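Local coordinates for protein endoglucanase, family GH5 (PDB 6GL2) that hydrolyses hemicelluloses, probably including mixed-linked glucan, as a glycoside hydrolase of family GH5 from a marine bacterium, at residues 64-69 with 82-87; 44-49 with 89-94; 30-35 with 106-111. All blocks are in the same frame, centred on the assembly; numbering follows the deposited sequence. Where two conformers were deposited one is given.

Contact 1: residues 64-69 with 82-87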
loop_
_atom_site.group_PDB
_atom_site.type_symbol
_atom_site.label_atom_id
_atom_site.label_comp_id
_atom_site.label_asym_id
_atom_site.label_seq_id
_atom_site.Cartn_x
_atom_site.Cartn_y
_atom_site.Cartn_z
ATOM N N LEU A 64 0.744 -6.895 0.939
ATOM C CA LEU A 64 0.558 -7.956 -0.048
ATOM C C LEU A 64 -0.220 -7.355 -1.205
ATOM O O LEU A 64 -1.452 -7.478 -1.330
ATOM C CB LEU A 64 -0.233 -9.117 0.639
ATOM C CG LEU A 64 -0.579 -10.300 -0.236
ATOM C CD1 LEU A 64 0.660 -10.778 -0.993
ATOM C CD2 LEU A 64 -1.205 -11.394 0.678
ATOM N N PRO A 65 0.532 -6.669 -2.100
ATOM C CA PRO A 65 -0.194 -6.059 -3.233
ATOM C C PRO A 65 -0.603 -7.144 -4.253
ATOM O O PRO A 65 0.095 -8.103 -4.483
ATOM C CB PRO A 65 0.912 -5.157 -3.791
ATOM C CG PRO A 65 2.199 -5.789 -3.428
ATOM C CD PRO A 65 1.931 -6.387 -2.113
ATOM N N VAL A 66 -1.834 -6.975 -4.730
ATOM C CA VAL A 66 -2.342 -8.016 -5.636
ATOM C C VAL A 66 -2.960 -7.294 -6.813
ATOM O O VAL A 66 -3.789 -6.383 -6.703
ATOM C CB VAL A 66 -3.480 -8.838 -4.957
ATOM C CG1 VAL A 66 -4.035 -9.894 -5.908
ATOM C CG2 VAL A 66 -2.971 -9.526 -3.675
ATOM N N THR A 67 -2.610 -7.762 -7.995
ATOM C CA THR A 67 -3.221 -7.345 -9.283
ATOM C C THR A 67 -4.228 -8.428 -9.642
ATOM O O THR A 67 -3.898 -9.618 -9.638
ATOM C CB THR A 67 -2.168 -7.111 -10.369
ATOM O OG1 THR A 67 -1.379 -5.976 -9.997
ATOM C CG2 THR A 67 -2.839 -6.897 -11.766
ATOM N N TRP A 68 -5.449 -8.029 -9.893
ATOM C CA TRP A 68 -6.577 -8.963 -10.065
ATOM C C TRP A 68 -6.950 -9.132 -11.519
ATOM O O TRP A 68 -7.628 -10.095 -11.832
ATOM C CB TRP A 68 -7.809 -8.460 -9.248
ATOM C CG TRP A 68 -7.507 -8.378 -7.797
ATOM C CD1 TRP A 68 -6.971 -7.308 -7.124
ATOM C CD2 TRP A 68 -7.672 -9.395 -6.773
ATOM N NE1 TRP A 68 -6.804 -7.607 -5.816
ATOM C CE2 TRP A 68 -7.223 -8.844 -5.536
ATOM C CE3 TRP A 68 -8.141 -10.703 -6.811
ATOM C CZ2 TRP A 68 -7.200 -9.566 -4.347
ATOM C CZ3 TRP A 68 -8.096 -11.444 -5.626
ATOM C CH2 TRP A 68 -7.709 -10.844 -4.417
ATOM N N LYS A 69 -6.568 -8.226 -12.393
ATOM C CA LYS A 69 -7.050 -8.185 -13.806
ATOM C C LYS A 69 -6.995 -9.530 -14.521
ATOM O O LYS A 69 -7.976 -9.938 -15.159
ATOM C CB LYS A 69 -6.280 -7.088 -14.575
ATOM C CG LYS A 69 -6.791 -6.980 -16.019
ATOM C CD LYS A 69 -6.133 -5.881 -16.793
ATOM C CE LYS A 69 -6.454 -5.958 -18.302
ATOM N NZ LYS A 69 -7.261 -7.178 -18.697
ATOM N N ALA A 82 -11.170 -18.756 -8.290
ATOM C CA ALA A 82 -10.987 -19.284 -6.958
ATOM C C ALA A 82 -9.562 -19.629 -6.615
ATOM O O ALA A 82 -9.120 -19.339 -5.509
ATOM C CB ALA A 82 -11.905 -20.477 -6.783
ATOM N N ASN A 83 -8.852 -20.151 -7.583
ATOM C CA ASN A 83 -7.520 -20.508 -7.290
ATOM C C ASN A 83 -6.566 -19.323 -7.089
ATOM O O ASN A 83 -5.529 -19.493 -6.451
ATOM C CB ASN A 83 -6.974 -21.566 -8.275
ATOM C CG ASN A 83 -6.879 -21.094 -9.715
ATOM O OD1 ASN A 83 -7.244 -19.987 -10.086
ATOM N ND2 ASN A 83 -6.338 -22.003 -10.565
ATOM N N TRP A 84 -6.928 -18.179 -7.647
ATOM C CA TRP A 84 -6.186 -16.935 -7.404
ATOM C C TRP A 84 -6.428 -16.463 -5.978
ATOM O O TRP A 84 -5.478 -16.106 -5.263
ATOM C CB TRP A 84 -6.562 -15.928 -8.468
ATOM C CG TRP A 84 -5.750 -14.665 -8.378
ATOM C CD1 TRP A 84 -6.176 -13.424 -8.060
ATOM C CD2 TRP A 84 -4.330 -14.558 -8.611
ATOM N NE1 TRP A 84 -5.171 -12.519 -8.172
ATOM C CE2 TRP A 84 -4.001 -13.159 -8.457
ATOM C CE3 TRP A 84 -3.347 -15.422 -8.915
ATOM C CZ2 TRP A 84 -2.722 -12.687 -8.725
ATOM C CZ3 TRP A 84 -2.045 -14.926 -9.130
ATOM C CH2 TRP A 84 -1.749 -13.603 -9.034
ATOM N N LEU A 85 -7.701 -16.439 -5.570
ATOM C CA LEU A 85 -7.982 -16.158 -4.176
ATOM C C LEU A 85 -7.229 -17.098 -3.256
ATOM O O LEU A 85 -6.806 -16.653 -2.191
ATOM C CB LEU A 85 -9.487 -16.181 -3.912
ATOM C CG LEU A 85 -10.282 -15.025 -4.471
ATOM C CD1 LEU A 85 -11.761 -15.320 -4.610
ATOM C CD2 LEU A 85 -10.170 -13.818 -3.609
ATOM N N ASP A 86 -7.155 -18.370 -3.639
ATOM C CA ASP A 86 -6.450 -19.330 -2.802
ATOM C C ASP A 86 -4.990 -18.872 -2.597
ATOM O O ASP A 86 -4.455 -19.023 -1.485
ATOM C CB ASP A 86 -6.478 -20.730 -3.402
ATOM C CG ASP A 86 -7.830 -21.408 -3.322
ATOM O OD1 ASP A 86 -8.754 -21.009 -2.685
ATOM O OD2 ASP A 86 -7.936 -22.427 -4.130
ATOM N N LYS A 87 -4.338 -18.497 -3.683
ATOM C CA LYS A 87 -2.955 -18.021 -3.592
ATOM C C LYS A 87 -2.780 -16.799 -2.696
ATOM O O LYS A 87 -1.815 -16.730 -1.939
ATOM C CB LYS A 87 -2.360 -17.779 -4.955
ATOM C CG LYS A 87 -2.217 -19.040 -5.800
ATOM C CD LYS A 87 -1.771 -18.697 -7.207
ATOM C CE LYS A 87 -0.844 -19.772 -7.724
ATOM N NZ LYS A 87 -0.070 -19.398 -8.964
#
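Trp68 and Trp84 form an offset edge-to-face pair that joins the loop leaving barrel strand 61-64 to the first turns of helix 82-96, the strand and helix of one beta-alpha unit of the TIM barrel. The pyrrole edge of Trp84 is directed at the face of the Trp68 benzo ring, with planes 88° apart and the two ring centroids separated by 5.2 Å. Between the two rings the closest approach is Trp84 CD1 to Trp68 CE3, 3.6 Å; Trp68 CE3 lies in the plane of the Trp84 indole. CG of Trp84 is anti to the backbone N (chi1 -174°), and the indole beyond it lies against the loop. There, Val66 CG1 touches Trp84 NE1 at 3.6 Å, and the carbonyl oxygen Thr67 O is 3.4 Å from Trp84 CZ2. The same Val66 methyl stands 3.3 Å above the Trp68 plane, toward its rim, and so packs on both tryptophans. The next residue, Leu85, crosses Trp68 at about a right angle, with Leu85 CD2 3.7 Å from Trp68 CZ3.

Beyond this buried shell, His71 stacks on Trp84, and Val88 of the same helix touches both Val66 and Trp68. Thr67 OG1 is hydrogen-bonded to Asp32 O and His108 N. The Trp68 ring is fixed in rotation by its own NE1, hydrogen-bonded to Asn105 O at the end of strand 101-105.

Contact 2: residues 44-49 with 89-94; sequences PLTTKA and EAIANF
The Phe94 ring is sandwiched between the backbone of Lys48 on one face and its own helix on the other. Lys48 N stands 3.4 Å above the ring plane, displaced toward the rim, where CE2 is its nearest ring atom. On the opposite face Ala90 O lies 3.3 Å from the plane, again offset; this carbonyl also accepts the helical hydrogen bond from Phe94 N. Thr46 O meets the ring at its edge, near the plane, with Phe94 CE2 3.8 Å away. Lys48 CB adds a CH-pi contact, 3.8 Å from the ring centroid and 24° off the normal. Phe94 has CG anti to its carbonyl carbon, beside the backbone N (chi1 -63°), which sets CG back toward the preceding turn, where Ala90 O lies under the ring.

The contact joins the start of helix 48-57 to helix 82-96. These are successive helices of the outer layer of the TIM barrel, following strands 24-26 and 61-64. Thr47 is the N-cap of helix 48-57, its OG1 hydrogen-bonded to Met50 N, and the chain enters that helix across one face of the Phe94 ring, toward its rim. Ile51, one turn further, also touches Phe94.

Deeper in, Ile91 reaches across with its terminal methyl: Ile91 CD1 is 3.8 Å from Thr46 CB. Ile91 also rests on Leu64 of strand 61-64, so this side of the contact faces the barrel wall, while Lys48 lies toward the surface. The aliphatic part of Lys48 runs on past Phe94, with Lys48 CG 4.0 Å from Phe94 CD1. Its chain is extended until chi4 (-69°) bends NZ aside, and the ammonium forms a salt bridge with Asp52 OD1 of its own helix.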
loop_
_atom_site.group_PDB
_atom_site.type_symbol
_atom_site.label_atom_id
_atom_site.label_comp_id
_atom_site.label_asym_id
_atom_site.label_seq_id
_atom_site.Cartn_x
_atom_site.Cartn_y
_atom_site.Cartn_z
ATOM N N PRO A 44 10.267 -15.515 -7.497
ATOM C CA PRO A 44 9.706 -16.866 -7.357
ATOM C C PRO A 44 8.354 -16.851 -6.708
ATOM O O PRO A 44 8.020 -15.867 -6.026
ATOM C CB PRO A 44 10.760 -17.558 -6.523
ATOM C CG PRO A 44 11.353 -16.458 -5.635
ATOM C CD PRO A 44 11.441 -15.301 -6.630
ATOM N N LEU A 45 7.641 -17.958 -6.818
ATOM C CA LEU A 45 6.465 -18.184 -6.010
ATOM C C LEU A 45 6.770 -17.989 -4.574
ATOM O O LEU A 45 7.656 -18.590 -4.067
ATOM C CB LEU A 45 5.814 -19.572 -6.240
ATOM C CG LEU A 45 5.336 -19.870 -7.675
ATOM C CD1 LEU A 45 5.015 -21.365 -7.762
ATOM C CD2 LEU A 45 4.123 -19.048 -8.113
ATOM N N THR A 46 5.981 -17.186 -3.896
ATOM C CA THR A 46 6.170 -16.802 -2.518
ATOM C C THR A 46 5.986 -18.022 -1.632
ATOM O O THR A 46 5.123 -18.828 -1.832
ATOM C CB THR A 46 5.304 -15.584 -2.140
ATOM O OG1 THR A 46 5.671 -14.485 -3.034
ATOM C CG2 THR A 46 5.744 -15.047 -0.699
ATOM N N THR A 47 6.851 -18.142 -0.654
ATOM C CA THR A 47 6.776 -19.248 0.333
ATOM C C THR A 47 6.741 -18.728 1.725
ATOM O O THR A 47 7.115 -17.553 2.026
ATOM C CB THR A 47 8.010 -20.165 0.216
ATOM O OG1 THR A 47 9.161 -19.437 0.618
ATOM C CG2 THR A 47 8.177 -20.708 -1.179
ATOM N N LYS A 48 6.297 -19.572 2.669
ATOM C CA LYS A 48 6.313 -19.193 4.063
ATOM C C LYS A 48 7.730 -18.950 4.527
ATOM O O LYS A 48 7.950 -18.010 5.312
ATOM C CB LYS A 48 5.670 -20.301 4.936
ATOM C CG LYS A 48 5.526 -19.793 6.387
ATOM C CD LYS A 48 4.722 -20.674 7.285
ATOM C CE LYS A 48 4.563 -20.062 8.680
ATOM N NZ LYS A 48 5.869 -20.058 9.413
ATOM N N ALA A 49 8.712 -19.689 4.063
ATOM C CA ALA A 49 10.071 -19.492 4.429
ATOM C C ALA A 49 10.590 -18.078 4.143
ATOM O O ALA A 49 11.344 -17.474 4.883
ATOM C CB ALA A 49 10.981 -20.562 3.759
ATOM N N GLU A 89 -4.770 -15.934 -0.321
ATOM C CA GLU A 89 -5.021 -16.353 1.058
ATOM C C GLU A 89 -3.824 -17.094 1.668
ATOM O O GLU A 89 -3.548 -16.917 2.839
ATOM C CB GLU A 89 -6.320 -17.158 1.057
ATOM C CG GLU A 89 -6.738 -17.629 2.430
ATOM C CD GLU A 89 -8.190 -18.154 2.516
ATOM O OE1 GLU A 89 -8.639 -18.665 1.499
ATOM O OE2 GLU A 89 -8.710 -18.256 3.684
ATOM N N ALA A 90 -3.223 -17.947 0.881
ATOM C CA ALA A 90 -2.101 -18.655 1.403
ATOM C C ALA A 90 -0.984 -17.721 1.883
ATOM O O ALA A 90 -0.412 -17.951 2.948
ATOM C CB ALA A 90 -1.570 -19.605 0.362
ATOM N N ILE A 91 -0.642 -16.718 1.067
ATOM C CA ILE A 91 0.413 -15.796 1.462
ATOM C C ILE A 91 0.013 -14.973 2.652
ATOM O O ILE A 91 0.749 -14.728 3.591
ATOM C CB ILE A 91 0.875 -14.930 0.283
ATOM C CG1 ILE A 91 1.363 -15.746 -0.866
ATOM C CG2 ILE A 91 1.873 -13.850 0.729
ATOM C CD1 ILE A 91 1.511 -15.011 -2.171
ATOM N N ALA A 92 -1.246 -14.537 2.644
ATOM C CA ALA A 92 -1.738 -13.830 3.815
ATOM C C ALA A 92 -1.542 -14.613 5.112
ATOM O O ALA A 92 -1.165 -14.097 6.160
ATOM C CB ALA A 92 -3.200 -13.436 3.640
ATOM N N ASN A 93 -1.885 -15.897 5.033
ATOM C CA ASN A 93 -1.704 -16.786 6.206
ATOM C C ASN A 93 -0.290 -16.982 6.563
ATOM O O ASN A 93 0.004 -17.042 7.761
ATOM C CB ASN A 93 -2.395 -18.140 5.990
ATOM C CG ASN A 93 -3.831 -18.012 6.319
ATOM O OD1 ASN A 93 -4.636 -17.882 5.498
ATOM N ND2 ASN A 93 -4.122 -17.773 7.606
ATOM N N PHE A 94 0.655 -16.958 5.633
ATOM C CA PHE A 94 2.081 -17.040 5.973
ATOM C C PHE A 94 2.412 -15.896 6.948
ATOM O O PHE A 94 3.191 -16.060 7.899
ATOM C CB PHE A 94 3.012 -16.896 4.815
ATOM C CG PHE A 94 2.920 -17.950 3.740
ATOM C CD1 PHE A 94 2.466 -19.210 3.953
ATOM C CD2 PHE A 94 3.348 -17.627 2.460
ATOM C CE1 PHE A 94 2.428 -20.184 2.895
ATOM C CE2 PHE A 94 3.279 -18.557 1.449
ATOM C CZ PHE A 94 2.849 -19.769 1.727
#

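Contact 3: residues 30-35 with 106-111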
loop_
_atom_site.group_PDB
_atom_site.type_symbol
_atom_site.label_atom_id
_atom_site.label_comp_id
_atom_site.label_asym_id
_atom_site.label_seq_id
_atom_site.Cartn_x
_atom_site.Cartn_y
_atom_site.Cartn_z
ATOM N N ALA A 30 5.268 -9.523 -6.975
ATOM C CA ALA A 30 4.827 -10.882 -6.774
ATOM C C ALA A 30 3.389 -10.987 -7.280
ATOM O O ALA A 30 3.207 -11.073 -8.465
ATOM C CB ALA A 30 5.040 -11.338 -5.326
ATOM N N MET A 31 2.408 -11.004 -6.378
ATOM C CA MET A 31 1.018 -11.112 -6.769
ATOM C C MET A 31 0.516 -9.910 -7.527
ATOM O O MET A 31 -0.543 -9.942 -8.148
ATOM C CB MET A 31 0.138 -11.394 -5.547
ATOM C CG MET A 31 0.498 -12.716 -4.834
ATOM S SD MET A 31 0.208 -14.148 -5.881
ATOM C CE MET A 31 -1.651 -14.185 -5.753
ATOM N N ASP A 32 1.241 -8.782 -7.406
ATOM C CA ASP A 32 0.984 -7.560 -8.163
ATOM C C ASP A 32 1.543 -7.565 -9.590
ATOM O O ASP A 32 1.226 -6.655 -10.347
ATOM C CB ASP A 32 1.550 -6.344 -7.413
ATOM C CG ASP A 32 2.954 -6.542 -6.989
ATOM O OD1 ASP A 32 3.316 -7.615 -6.415
ATOM O OD2 ASP A 32 3.799 -5.594 -7.188
ATOM N N THR A 33 2.325 -8.561 -9.951
ATOM C CA THR A 33 2.893 -8.619 -11.291
ATOM C C THR A 33 1.786 -8.464 -12.333
ATOM O O THR A 33 0.747 -9.095 -12.266
ATOM C CB THR A 33 3.599 -9.985 -11.403
ATOM O OG1 THR A 33 4.727 -10.033 -10.561
ATOM C CG2 THR A 33 4.036 -10.319 -12.894
ATOM N N TYR A 34 2.059 -7.600 -13.316
ATOM C CA TYR A 34 1.040 -7.345 -14.344
ATOM C C TYR A 34 1.213 -8.347 -15.480
ATOM O O TYR A 34 1.757 -7.980 -16.589
ATOM C CB TYR A 34 1.061 -5.908 -14.816
ATOM C CG TYR A 34 -0.171 -5.516 -15.608
ATOM C CD1 TYR A 34 -1.363 -5.384 -15.009
ATOM C CD2 TYR A 34 -0.109 -5.396 -16.969
ATOM C CE1 TYR A 34 -2.507 -5.026 -15.690
ATOM C CE2 TYR A 34 -1.269 -5.063 -17.677
ATOM C CZ TYR A 34 -2.460 -4.919 -17.023
ATOM O OH TYR A 34 -3.596 -4.535 -17.705
ATOM N N ASN A 35 0.920 -9.594 -15.218
ATOM C CA ASN A 35 1.026 -10.738 -16.140
ATOM C C ASN A 35 0.137 -11.818 -15.616
ATOM O O ASN A 35 -0.070 -11.902 -14.385
ATOM C CB ASN A 35 2.517 -11.143 -16.211
ATOM C CG ASN A 35 2.811 -12.123 -17.372
ATOM O OD1 ASN A 35 2.412 -13.269 -17.362
ATOM N ND2 ASN A 35 3.475 -11.578 -18.423
ATOM N N ILE A 106 -6.071 -3.841 -4.163
ATOM C CA ILE A 106 -6.150 -3.856 -5.606
ATOM C C ILE A 106 -5.011 -3.024 -6.147
ATOM O O ILE A 106 -4.954 -1.815 -5.818
ATOM C CB ILE A 106 -7.536 -3.367 -6.124
ATOM C CG1 ILE A 106 -8.638 -4.268 -5.688
ATOM C CG2 ILE A 106 -7.465 -3.204 -7.627
ATOM C CD1 ILE A 106 -10.042 -3.884 -6.171
ATOM N N HIS A 107 -4.121 -3.571 -6.918
ATOM C CA HIS A 107 -2.844 -2.927 -7.251
ATOM C C HIS A 107 -2.775 -2.420 -8.668
ATOM O O HIS A 107 -3.458 -1.378 -8.965
ATOM C CB HIS A 107 -1.642 -3.861 -6.858
ATOM C CG HIS A 107 -0.385 -3.122 -6.622
ATOM N ND1 HIS A 107 -0.165 -2.435 -5.465
ATOM C CD2 HIS A 107 0.705 -2.947 -7.415
ATOM C CE1 HIS A 107 1.068 -1.907 -5.545
ATOM N NE2 HIS A 107 1.564 -2.142 -6.753
ATOM N N HIS A 108 -2.278 -3.140 -9.658
ATOM C CA HIS A 108 -2.031 -2.618 -11.041
ATOM C C HIS A 108 -3.217 -2.906 -11.859
ATOM O O HIS A 108 -3.180 -3.503 -12.961
ATOM C CB HIS A 108 -0.804 -3.218 -11.731
ATOM C CG HIS A 108 0.524 -2.790 -11.154
ATOM N ND1 HIS A 108 0.832 -1.490 -10.756
ATOM C CD2 HIS A 108 1.646 -3.552 -10.872
ATOM C CE1 HIS A 108 2.129 -1.476 -10.337
ATOM N NE2 HIS A 108 2.606 -2.708 -10.395
ATOM N N ASP A 109 -4.356 -2.353 -11.484
ATOM C CA ASP A 109 -5.681 -2.647 -12.077
ATOM C C ASP A 109 -6.264 -1.404 -12.732
ATOM O O ASP A 109 -7.479 -1.284 -12.974
ATOM C CB ASP A 109 -6.579 -3.316 -11.031
ATOM C CG ASP A 109 -6.247 -4.794 -10.870
ATOM O OD1 ASP A 109 -6.509 -5.543 -11.867
ATOM O OD2 ASP A 109 -5.786 -5.156 -9.817
ATOM N N GLU A 110 -5.410 -0.425 -13.015
ATOM C CA GLU A 110 -5.868 0.881 -13.558
ATOM C C GLU A 110 -6.627 0.716 -14.892
ATOM O O GLU A 110 -7.528 1.518 -15.139
ATOM C CB GLU A 110 -4.642 1.779 -13.819
ATOM C CG GLU A 110 -3.792 2.226 -12.662
ATOM C CD GLU A 110 -2.902 1.132 -12.042
ATOM O OE1 GLU A 110 -2.478 0.137 -12.711
ATOM O OE2 GLU A 110 -2.627 1.343 -10.824
ATOM N N THR A 111 -6.380 -0.324 -15.688
ATOM C CA THR A 111 -7.001 -0.427 -17.022
ATOM C C THR A 111 -8.496 -0.617 -16.892
ATOM O O THR A 111 -9.208 -0.225 -17.834
ATOM C CB THR A 111 -6.400 -1.503 -17.850
ATOM O OG1 THR A 111 -6.395 -2.771 -17.160
ATOM C CG2 THR A 111 -4.918 -1.085 -18.212
HETATM O O HOH W 1 4.601 -3.749 -8.941
HETATM O O HOH W 2 -4.215 -2.283 -15.487
#
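Asp32 and His107 bring their CA atoms to 6.1 Å where the type I turn from Ala30 to Thr33 meets loop 106-111, and just beyond, Tyr34 and His108 each centre an inverse gamma turn. The side chains of Asp32 and His107 lie side by side and point the same way, carboxylate and imidazole planes 86° apart, with Asp32 CB 3.5 Å from His107 CD2. That CD2 also sits 3.4 Å above the centre of the His108 ring. Asp32 O meets the edge of the same ring, 3.2 Å from His108 CD2. A water links the two loops, donating to Asp32 OD2 at 2.7 Å and bonded to His108 NE2.

These loops follow strands 24-26 and 101-105, at the C-terminal end of the TIM barrel, the end that carries the active site in GH5 enzymes. Chi1 of Asp32 (50°) puts CG in the crowded position between N and carbonyl carbon. OD1 accepts Ala30 N from 38° out of the carboxylate plane, and OD2 accepts Asn29 N. An alanine in place of Asp32 would probably leave both amides without these acceptors and cost the bridging water its carboxylate partner, breaking the link to His108 NE2. Farther out, Tyr34 and Thr111 reach toward each other tip to tip. A second water, weakly bonded to Tyr34 OH, donates to His108 O at 3.0 Å and accepts from Thr111 N at 2.9 Å.

Along the chain the three contacts are nested: 30-35 with 106-111 encloses 44-49 with 89-94, which encloses 64-69 with 82-87. Together they draw on the loops after the first three barrel strands and on helices 48-57 and 82-96. Contacts 1 and 2 share helix 82-96, their centres about 12 Å apart, and meet where Leu64 packs on Ile91 and Ala92. Contact 1 lies about 9 Å, centre to centre, from contact 3, to which Val66 O is joined by a probable hydrogen bond from His107 N. Contacts 2 and 3 are about 17 Å apart between centres, bridged by Ile91 touching Met31. Packing thus runs from the outer helices to the loops at the C-terminal end of the barrel.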